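Local coordinates for GNAT family acetyltransferase (Mycobacterium smegmatis, PDB 6C30), which probably transfers an acetyl group from acetyl-coenzyme A to amino groups of proteins, as a RimJ-type N-acetyltransferase of the GNAT family, at residues Ala38-Ile43 and Thr69-Ile74; Ala46-Leu51 and Met60-Arg65; Pro161-Leu166 and Phe171-Leu176. All blocks are in the same frame, centred on the assembly; numbering follows the deposited sequence.

Running from the N terminus, the chain leaves strand 25-31, enters helix 37-46 and opens contact 1 at 38-43. Contact 2 opens next at 46-51 and closes at 60-65, before contact 1 closes at 69-74, so the smaller loop lies wholly within the larger one. Their centres are about 12 Å apart and they touch: S70 OG hydrogen-bonds V64 O. Together they tie up the helical region that intervenes between strands 25-31 and 88-94. Contact 3 follows in series, closing the short connection from helix 160-169 into strand 172-180. Its centre is about 29 Å from that of contact 1, on the opposite side of the chain's centre, and it ties helix 160-169 to the C-terminal part of the sheet.

Contact 1. Residues Ala38-Ile43 and Thr69-Ile74; sequences AAWSRI and TSWPSI
W40 and W71 press their indoles together to form the tight part of this helix-to-helix contact, and W40 contributes more than half of the 200 Å² buried. The closest approach is 3.3 Å, from W40 CD2 to W71 CE3, which stands over the centre of the W40 ring system. W71 CZ3 reaches further along the same indole, to within 3.5 Å of W40 NE1. The planes are inclined at 40°, with the five-membered ring of W40 and the six-membered ring of W71 centred 4.2 Å apart, an oblique arrangement in which W71 CE3 sits over the W40 face. Both indoles are thrown across the gap by the same choice of chi1, with CG opposite the backbone N (170° in W40, 180° in W71). Against this buried pair, the contact between the two segments is slighter at the far end of W40, where the partly exposed I74 and S70 meet it and R65 also packs: I74 CD1 lies 3.7 Å from W40 CH2, and S70 brings only CB, 4.4 Å from W40 CH2 near the ring plane. No hydrogen bond crosses the contact; W71 NE1 instead donates to R33 O, which helps fix its indole. The pair thus joins helices 37-46 and 71-83. Beyond W71, W40 also meets the H66 ring and packs on F98 and Q101, which seats helix 37-46 against strand 97-105.

Contact 2. Residues Ala46-Leu51 and Met60-Arg65; sequences ADQHHL and MDWKVR
The amide nitrogen NE2 of Q48 is held by two acceptors, E52 OE1 and a water at 2.9 Å, while the chain that carries it lies over the indole of W62. That water in turn donates to D61 OD1 at 3.3 Å. The other end of the amide has a bridge of its own: Q48 OE1 accepts from a second water at 2.8 Å, and this water accepts from K63 NZ at 2.9 Å. The direct contact is van der Waals: the methylenes and flat amide of Q48 lie over W62, with no hydrogen bond between the segments. CG of Q48 sits 3.5 Å from the centroid of the five-membered ring of W62, 13° off its normal, a CH-pi contact. With CG opposite the backbone N (chi1 176°) and the rest extended, the glutamine runs antiparallel to the tryptophan side chain, its amide plane within 8° of parallel to the indole it lies over. At the benzo end L51 CB approaches W62 CH2 to 3.7 Å, crossing at about a right angle. W62 NE1 donates to R44 O, which helps set the turn of the ring. D61 caps helix 62-65, its OD2 accepting from K63 N at 2.9 Å, and also forms a long salt bridge with K63 NZ. The chemistry is therefore divided: flat-on packing of a glutamine chain on an indole joins two short helices, whereas the polar link between them passes through water, consistent with a join at the solvent border.

Contact 3. Residues Pro161-Leu166 and Phe171-Leu176; sequences PSRAVL and FREEGL
R163 and E173 face each other across the helix-to-strand connection near the C-terminal end of the GNAT core, where helix 160-169 leads into the strand that pairs antiparallel with 186-196. Their guanidinium and carboxylate planes are 46° apart, and a single N-H, from R163 NH2, reaches E173 OE2 at 2.9 Å, on the syn side of the carboxylate, in a salt bridge. The bend of the arginine at chi3 (67°) turns its head toward the strand, and NH1 is occupied by P157 O. A water braces the pair, accepting from R163 NE at 2.9 Å and donating to E173 OE2 at 2.6 Å; another donates to E173 OE1 and accepts weakly from R163 NH2. On the buried side L166 and F171 cross obliquely. L166 CD2 lies 4.2 Å from the F171 ring centroid, 30° off the normal, an off-centre CH-pi contact. L135 and L139 of helix 130-143 cover this pair, and F171 also packs on V193 and I195 of the neighbouring strand. The backbone closes the connection at L166 O, which accepts from F171 N at 3.1 Å and lies in the plane of the phenyl ring at its edge, 3.3 Å from F171 CD2.

Contact 1. Residues Ala38-Ile43 and Thr69-Ile74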
loop_
_atom_site.group_PDB
_atom_site.type_symbol
_atom_site.label_atom_id
_atom_site.label_comp_id
_atom_site.label_asym_id
_atom_site.label_seq_id
_atom_site.Cartn_x
_atom_site.Cartn_y
_atom_site.Cartn_z
ATOM N N ALA A 38 7.422 -14.266 5.796
ATOM C CA ALA A 38 6.915 -14.587 7.124
ATOM C C ALA A 38 5.395 -14.701 7.152
ATOM O O ALA A 38 4.862 -15.671 7.715
ATOM C CB ALA A 38 7.389 -13.548 8.138
ATOM N N ALA A 39 4.699 -13.754 6.534
ATOM C CA ALA A 39 3.239 -13.779 6.554
ATOM C C ALA A 39 2.699 -14.912 5.688
ATOM O O ALA A 39 1.787 -15.645 6.104
ATOM C CB ALA A 39 2.676 -12.450 6.088
ATOM N N TRP A 40 3.251 -15.062 4.486
ATOM C CA TRP A 40 2.837 -16.143 3.603
ATOM C C TRP A 40 2.990 -17.493 4.300
ATOM O O TRP A 40 2.076 -18.306 4.320
ATOM C CB TRP A 40 3.668 -16.105 2.323
ATOM C CG TRP A 40 3.539 -17.284 1.419
ATOM C CD1 TRP A 40 2.605 -17.480 0.438
ATOM C CD2 TRP A 40 4.422 -18.412 1.365
ATOM N NE1 TRP A 40 2.840 -18.674 -0.208
ATOM C CE2 TRP A 40 3.956 -19.257 0.333
ATOM C CE3 TRP A 40 5.568 -18.784 2.080
ATOM C CZ2 TRP A 40 4.591 -20.453 0.012
ATOM C CZ3 TRP A 40 6.203 -19.971 1.750
ATOM C CH2 TRP A 40 5.707 -20.789 0.729
ATOM N N SER A 41 4.141 -17.729 4.909
ATOM C CA SER A 41 4.389 -18.994 5.576
ATOM C C SER A 41 3.447 -19.178 6.759
ATOM O O SER A 41 2.818 -20.222 6.901
ATOM C CB SER A 41 5.852 -19.079 6.038
ATOM O OG SER A 41 6.070 -20.231 6.834
ATOM N N ARG A 42 3.336 -18.165 7.606
ATOM C CA ARG A 42 2.497 -18.272 8.790
ATOM C C ARG A 42 1.063 -18.625 8.405
ATOM O O ARG A 42 0.463 -19.565 8.960
ATOM C CB ARG A 42 2.535 -16.960 9.579
ATOM C CG ARG A 42 1.771 -16.987 10.893
ATOM C CD ARG A 42 1.664 -15.575 11.472
ATOM N NE ARG A 42 0.816 -14.729 10.637
ATOM C CZ ARG A 42 1.224 -13.628 10.010
ATOM N NH1 ARG A 42 2.478 -13.214 10.128
ATOM N NH2 ARG A 42 0.372 -12.938 9.266
ATOM N N ILE A 43 0.514 -17.890 7.449
ATOM C CA ILE A 43 -0.884 -18.096 7.082
ATOM C C ILE A 43 -1.086 -19.417 6.335
ATOM O O ILE A 43 -2.022 -20.159 6.644
ATOM C CB ILE A 43 -1.413 -16.930 6.242
ATOM C CG1 ILE A 43 -1.301 -15.625 7.042
ATOM C CG2 ILE A 43 -2.862 -17.183 5.849
ATOM C CD1 ILE A 43 -1.510 -14.383 6.210
ATOM N N THR A 69 11.644 -20.510 4.606
ATOM C CA THR A 69 12.800 -20.550 3.714
ATOM C C THR A 69 12.455 -21.052 2.311
ATOM O O THR A 69 13.281 -20.981 1.408
ATOM C CB THR A 69 13.918 -21.405 4.312
ATOM O OG1 THR A 69 13.355 -22.607 4.825
ATOM C CG2 THR A 69 14.611 -20.654 5.460
ATOM N N SER A 70 11.220 -21.515 2.107
ATOM C CA SER A 70 10.769 -21.897 0.772
ATOM C C SER A 70 10.304 -20.718 -0.082
ATOM O O SER A 70 10.193 -20.839 -1.296
ATOM C CB SER A 70 9.619 -22.900 0.873
ATOM O OG SER A 70 10.067 -24.092 1.479
ATOM N N TRP A 71 9.993 -19.588 0.548
ATOM C CA TRP A 71 9.418 -18.474 -0.200
ATOM C C TRP A 71 10.361 -17.857 -1.249
ATOM O O TRP A 71 9.907 -17.563 -2.350
ATOM C CB TRP A 71 8.904 -17.395 0.764
ATOM C CG TRP A 71 8.297 -16.207 0.070
ATOM C CD1 TRP A 71 8.769 -14.916 0.090
ATOM C CD2 TRP A 71 7.107 -16.179 -0.741
ATOM N NE1 TRP A 71 7.952 -14.100 -0.642
ATOM C CE2 TRP A 71 6.925 -14.848 -1.169
ATOM C CE3 TRP A 71 6.189 -17.154 -1.159
ATOM C CZ2 TRP A 71 5.860 -14.458 -1.979
ATOM C CZ3 TRP A 71 5.136 -16.769 -1.967
ATOM C CH2 TRP A 71 4.973 -15.434 -2.363
ATOM N N PRO A 72 11.665 -17.659 -0.929
ATOM C CA PRO A 72 12.477 -16.968 -1.939
ATOM C C PRO A 72 12.457 -17.626 -3.327
ATOM O O PRO A 72 12.269 -16.916 -4.309
ATOM C CB PRO A 72 13.879 -16.987 -1.320
ATOM C CG PRO A 72 13.587 -16.857 0.155
ATOM C CD PRO A 72 12.399 -17.799 0.344
ATOM N N SER A 73 12.587 -18.947 -3.417
ATOM C CA SER A 73 12.537 -19.560 -4.745
ATOM C C SER A 73 11.156 -19.459 -5.396
ATOM O O SER A 73 11.051 -19.295 -6.607
ATOM C CB SER A 73 12.980 -21.020 -4.672
ATOM O OG SER A 73 14.389 -21.089 -4.438
ATOM N N ILE A 74 10.102 -19.546 -4.591
ATOM C CA ILE A 74 8.752 -19.413 -5.131
ATOM C C ILE A 74 8.522 -17.992 -5.647
ATOM O O ILE A 74 8.071 -17.780 -6.785
ATOM C CB ILE A 74 7.710 -19.794 -4.066
ATOM C CG1 ILE A 74 7.805 -21.293 -3.765
ATOM C CG2 ILE A 74 6.304 -19.405 -4.516
ATOM C CD1 ILE A 74 7.007 -21.740 -2.560
#

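Contact 2. Residues Ala46-Leu51 and Met60-Arg65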
loop_
_atom_site.group_PDB
_atom_site.type_symbol
_atom_site.label_atom_id
_atom_site.label_comp_id
_atom_site.label_asym_id
_atom_site.label_seq_id
_atom_site.Cartn_x
_atom_site.Cartn_y
_atom_site.Cartn_z
ATOM N N ALA A 46 -0.952 -22.236 8.811
ATOM C CA ALA A 46 -2.103 -22.266 9.708
ATOM C C ALA A 46 -3.347 -22.729 8.969
ATOM O O ALA A 46 -4.204 -23.408 9.544
ATOM C CB ALA A 46 -2.335 -20.908 10.319
ATOM N N ASP A 47 -3.430 -22.380 7.689
ATOM C CA ASP A 47 -4.614 -22.676 6.884
ATOM C C ASP A 47 -4.485 -23.945 6.049
ATOM O O ASP A 47 -5.283 -24.150 5.123
ATOM C CB ASP A 47 -4.933 -21.511 5.949
ATOM C CG ASP A 47 -5.648 -20.376 6.637
ATOM O OD1 ASP A 47 -5.976 -20.494 7.840
ATOM O OD2 ASP A 47 -5.914 -19.376 5.954
ATOM N N GLN A 48 -3.501 -24.785 6.351
ATOM C CA GLN A 48 -3.283 -26.012 5.588
ATOM C C GLN A 48 -4.576 -26.753 5.261
ATOM O O GLN A 48 -4.823 -27.106 4.117
ATOM C CB GLN A 48 -2.358 -26.969 6.337
ATOM C CG GLN A 48 -2.189 -28.306 5.600
ATOM C CD GLN A 48 -1.206 -29.240 6.260
ATOM O OE1 GLN A 48 -0.597 -28.909 7.274
ATOM N NE2 GLN A 48 -1.048 -30.429 5.681
ATOM N N HIS A 49 -5.415 -26.967 6.267
ATOM C CA HIS A 49 -6.576 -27.826 6.046
ATOM C C HIS A 49 -7.730 -27.122 5.366
ATOM O O HIS A 49 -8.628 -27.778 4.846
ATOM C CB HIS A 49 -6.987 -28.447 7.373
ATOM C CG HIS A 49 -5.853 -29.151 8.045
ATOM N ND1 HIS A 49 -5.150 -30.164 7.432
ATOM C CD2 HIS A 49 -5.271 -28.961 9.253
ATOM C CE1 HIS A 49 -4.199 -30.587 8.246
ATOM N NE2 HIS A 49 -4.248 -29.872 9.354
ATOM N N HIS A 50 -7.671 -25.800 5.276
ATOM C CA HIS A 50 -8.613 -25.060 4.453
ATOM C C HIS A 50 -8.186 -25.000 2.996
ATOM O O HIS A 50 -9.028 -24.862 2.106
ATOM C CB HIS A 50 -8.772 -23.634 4.972
ATOM C CG HIS A 50 -9.245 -23.563 6.384
ATOM N ND1 HIS A 50 -10.501 -23.985 6.765
ATOM C CD2 HIS A 50 -8.644 -23.102 7.505
ATOM C CE1 HIS A 50 -10.653 -23.787 8.063
ATOM N NE2 HIS A 50 -9.540 -23.251 8.536
ATOM N N LEU A 51 -6.879 -25.079 2.756
ATOM C CA LEU A 51 -6.328 -24.875 1.419
ATOM C C LEU A 51 -6.012 -26.171 0.693
ATOM O O LEU A 51 -6.275 -26.297 -0.508
ATOM C CB LEU A 51 -5.060 -24.020 1.505
ATOM C CG LEU A 51 -5.276 -22.578 1.958
ATOM C CD1 LEU A 51 -3.954 -21.950 2.391
ATOM C CD2 LEU A 51 -5.933 -21.760 0.847
ATOM N N MET A 60 5.249 -32.546 -2.451
ATOM C CA MET A 60 5.995 -32.492 -1.208
ATOM C C MET A 60 5.083 -32.185 -0.035
ATOM O O MET A 60 3.923 -31.797 -0.207
ATOM C CB MET A 60 7.121 -31.469 -1.299
ATOM C CG MET A 60 6.644 -30.048 -1.261
ATOM S SD MET A 60 7.953 -28.860 -1.639
ATOM C CE MET A 60 7.902 -28.865 -3.417
ATOM N N ASP A 61 5.609 -32.395 1.162
ATOM C CA ASP A 61 4.852 -32.172 2.365
ATOM C C ASP A 61 4.470 -30.702 2.462
ATOM O O ASP A 61 5.273 -29.826 2.144
ATOM C CB ASP A 61 5.668 -32.603 3.578
ATOM C CG ASP A 61 4.942 -32.378 4.869
ATOM O OD1 ASP A 61 4.024 -33.165 5.182
ATOM O OD2 ASP A 61 5.291 -31.409 5.570
ATOM N N TRP A 62 3.245 -30.436 2.897
ATOM C CA TRP A 62 2.734 -29.071 3.006
ATOM C C TRP A 62 3.632 -28.203 3.864
ATOM O O TRP A 62 3.829 -27.016 3.566
ATOM C CB TRP A 62 1.324 -29.079 3.592
ATOM C CG TRP A 62 0.648 -27.741 3.557
ATOM C CD1 TRP A 62 0.685 -26.765 4.517
ATOM C CD2 TRP A 62 -0.176 -27.238 2.506
ATOM N NE1 TRP A 62 -0.071 -25.689 4.122
ATOM C CE2 TRP A 62 -0.609 -25.953 2.888
ATOM C CE3 TRP A 62 -0.594 -27.751 1.272
ATOM C CZ2 TRP A 62 -1.437 -25.167 2.079
ATOM C CZ3 TRP A 62 -1.413 -26.972 0.472
ATOM C CH2 TRP A 62 -1.823 -25.692 0.876
ATOM N N LYS A 63 4.166 -28.773 4.942
ATOM C CA LYS A 63 4.950 -27.992 5.887
ATOM C C LYS A 63 6.327 -27.673 5.333
ATOM O O LYS A 63 6.934 -26.671 5.714
ATOM C CB LYS A 63 5.055 -28.729 7.225
ATOM C CG LYS A 63 3.694 -28.899 7.897
ATOM C CD LYS A 63 3.802 -29.558 9.264
ATOM C CE LYS A 63 4.254 -31.005 9.151
ATOM N NZ LYS A 63 3.340 -31.827 8.296
ATOM N N VAL A 64 6.807 -28.508 4.420
ATOM C CA VAL A 64 8.080 -28.254 3.758
ATOM C C VAL A 64 7.887 -27.171 2.705
ATOM O O VAL A 64 8.663 -26.214 2.626
ATOM C CB VAL A 64 8.648 -29.535 3.118
ATOM C CG1 VAL A 64 9.850 -29.209 2.245
ATOM C CG2 VAL A 64 9.018 -30.539 4.198
ATOM N N ARG A 65 6.842 -27.321 1.903
ATOM C CA ARG A 65 6.524 -26.371 0.846
ATOM C C ARG A 65 6.323 -24.964 1.395
ATOM O O ARG A 65 6.733 -23.987 0.765
ATOM C CB ARG A 65 5.273 -26.822 0.079
ATOM C CG ARG A 65 4.728 -25.815 -0.928
ATOM C CD ARG A 65 5.699 -25.572 -2.087
ATOM N NE ARG A 65 5.082 -24.735 -3.114
ATOM C CZ ARG A 65 5.646 -24.439 -4.279
ATOM N NH1 ARG A 65 6.855 -24.901 -4.566
ATOM N NH2 ARG A 65 5.005 -23.668 -5.150
HETATM O O HOH W 1 0.938 -32.544 6.092
HETATM O O HOH W 2 0.742 -30.775 8.849
#

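Contact 3. Residues Pro161-Leu166 and Phe171-Leu176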
loop_
_atom_site.group_PDB
_atom_site.type_symbol
_atom_site.label_atom_id
_atom_site.label_comp_id
_atom_site.label_asym_id
_atom_site.label_seq_id
_atom_site.Cartn_x
_atom_site.Cartn_y
_atom_site.Cartn_z
ATOM N N PRO A 161 -18.039 -22.390 -1.758
ATOM C CA PRO A 161 -17.779 -20.960 -1.533
ATOM C C PRO A 161 -17.076 -20.269 -2.700
ATOM O O PRO A 161 -17.388 -19.122 -3.009
ATOM C CB PRO A 161 -16.877 -20.961 -0.294
ATOM C CG PRO A 161 -17.186 -22.257 0.395
ATOM C CD PRO A 161 -17.406 -23.227 -0.723
ATOM N N SER A 162 -16.123 -20.949 -3.330
ATOM C CA SER A 162 -15.398 -20.320 -4.419
ATOM C C SER A 162 -16.295 -20.132 -5.642
ATOM O O SER A 162 -16.212 -19.104 -6.321
ATOM C CB SER A 162 -14.159 -21.129 -4.785
ATOM O OG SER A 162 -13.443 -20.460 -5.810
ATOM N N ARG A 163 -17.154 -21.111 -5.924
ATOM C CA ARG A 163 -18.126 -20.943 -7.006
ATOM C C ARG A 163 -18.994 -19.713 -6.779
ATOM O O ARG A 163 -19.282 -18.967 -7.710
ATOM C CB ARG A 163 -18.998 -22.192 -7.152
ATOM C CG ARG A 163 -18.205 -23.409 -7.638
ATOM C CD ARG A 163 -19.069 -24.652 -7.754
ATOM N NE ARG A 163 -20.066 -24.518 -8.810
ATOM C CZ ARG A 163 -20.941 -25.466 -9.128
ATOM N NH1 ARG A 163 -20.935 -26.616 -8.468
ATOM N NH2 ARG A 163 -21.802 -25.266 -10.118
ATOM N N ALA A 164 -19.383 -19.488 -5.532
ATOM C CA ALA A 164 -20.220 -18.333 -5.217
ATOM C C ALA A 164 -19.458 -17.023 -5.392
ATOM O O ALA A 164 -20.002 -16.046 -5.915
ATOM C CB ALA A 164 -20.760 -18.449 -3.803
ATOM N N VAL A 165 -18.203 -17.001 -4.953
ATOM C CA VAL A 165 -17.365 -15.812 -5.106
ATOM C C VAL A 165 -17.202 -15.456 -6.589
ATOM O O VAL A 165 -17.395 -14.308 -6.990
ATOM C CB VAL A 165 -15.978 -16.030 -4.443
ATOM C CG1 VAL A 165 -14.979 -14.998 -4.904
ATOM C CG2 VAL A 165 -16.105 -15.998 -2.920
ATOM N N LEU A 166 -16.869 -16.455 -7.403
ATOM C CA LEU A 166 -16.658 -16.238 -8.828
ATOM C C LEU A 166 -17.944 -15.810 -9.536
ATOM O O LEU A 166 -17.924 -14.895 -10.366
ATOM C CB LEU A 166 -16.084 -17.512 -9.470
ATOM C CG LEU A 166 -14.649 -17.848 -9.044
ATOM C CD1 LEU A 166 -14.329 -19.309 -9.321
ATOM C CD2 LEU A 166 -13.650 -16.934 -9.747
ATOM N N PHE A 171 -18.415 -14.057 -13.355
ATOM C CA PHE A 171 -17.941 -15.193 -14.148
ATOM C C PHE A 171 -19.092 -16.094 -14.600
ATOM O O PHE A 171 -20.010 -16.376 -13.820
ATOM C CB PHE A 171 -16.914 -16.012 -13.353
ATOM C CG PHE A 171 -15.557 -15.373 -13.292
ATOM C CD1 PHE A 171 -14.651 -15.560 -14.323
ATOM C CD2 PHE A 171 -15.194 -14.582 -12.212
ATOM C CE1 PHE A 171 -13.395 -14.960 -14.281
ATOM C CE2 PHE A 171 -13.944 -13.986 -12.160
ATOM C CZ PHE A 171 -13.039 -14.180 -13.198
ATOM N N ARG A 172 -19.019 -16.539 -15.858
ATOM C CA ARG A 172 -19.968 -17.487 -16.447
ATOM C C ARG A 172 -19.406 -18.898 -16.467
ATOM O O ARG A 172 -18.258 -19.080 -16.850
ATOM C CB ARG A 172 -20.296 -17.112 -17.892
ATOM C CG ARG A 172 -20.899 -15.747 -18.112
ATOM C CD ARG A 172 -20.934 -15.430 -19.618
ATOM N NE ARG A 172 -19.636 -14.976 -20.111
ATOM C CZ ARG A 172 -18.737 -15.744 -20.725
ATOM N NH1 ARG A 172 -18.988 -17.028 -20.951
ATOM N NH2 ARG A 172 -17.584 -15.214 -21.119
ATOM N N GLU A 173 -20.202 -19.903 -16.130
ATOM C CA GLU A 173 -19.770 -21.289 -16.361
ATOM C C GLU A 173 -19.693 -21.581 -17.862
ATOM O O GLU A 173 -20.664 -21.338 -18.595
ATOM C CB GLU A 173 -20.725 -22.283 -15.697
ATOM C CG GLU A 173 -20.661 -22.273 -14.178
ATOM C CD GLU A 173 -21.544 -23.334 -13.553
ATOM O OE1 GLU A 173 -22.118 -24.155 -14.301
ATOM O OE2 GLU A 173 -21.675 -23.338 -12.314
ATOM N N GLU A 174 -18.555 -22.107 -18.314
ATOM C CA GLU A 174 -18.372 -22.445 -19.724
ATOM C C GLU A 174 -18.228 -23.936 -19.960
ATOM O O GLU A 174 -18.516 -24.411 -21.047
ATOM C CB GLU A 174 -17.150 -21.716 -20.302
ATOM C CG GLU A 174 -17.404 -20.229 -20.471
ATOM C CD GLU A 174 -16.411 -19.541 -21.376
ATOM O OE1 GLU A 174 -15.232 -19.937 -21.395
ATOM O OE2 GLU A 174 -16.820 -18.592 -22.072
ATOM N N GLY A 175 -17.782 -24.686 -18.963
ATOM C CA GLY A 175 -17.615 -26.109 -19.175
ATOM C C GLY A 175 -17.156 -26.861 -17.956
ATOM O O GLY A 175 -16.929 -26.269 -16.903
ATOM N N LEU A 176 -17.037 -28.174 -18.100
ATOM C CA LEU A 176 -16.555 -29.044 -17.039
ATOM C C LEU A 176 -15.342 -29.792 -17.559
ATOM O O LEU A 176 -15.431 -30.570 -18.520
ATOM C CB LEU A 176 -17.645 -30.019 -16.576
ATOM C CG LEU A 176 -17.217 -30.976 -15.458
ATOM C CD1 LEU A 176 -16.951 -30.215 -14.162
ATOM C CD2 LEU A 176 -18.261 -32.063 -15.245
HETATM O O HOH W 3 -20.364 -22.137 -10.395
HETATM O O HOH W 4 -23.311 -26.238 -12.893
#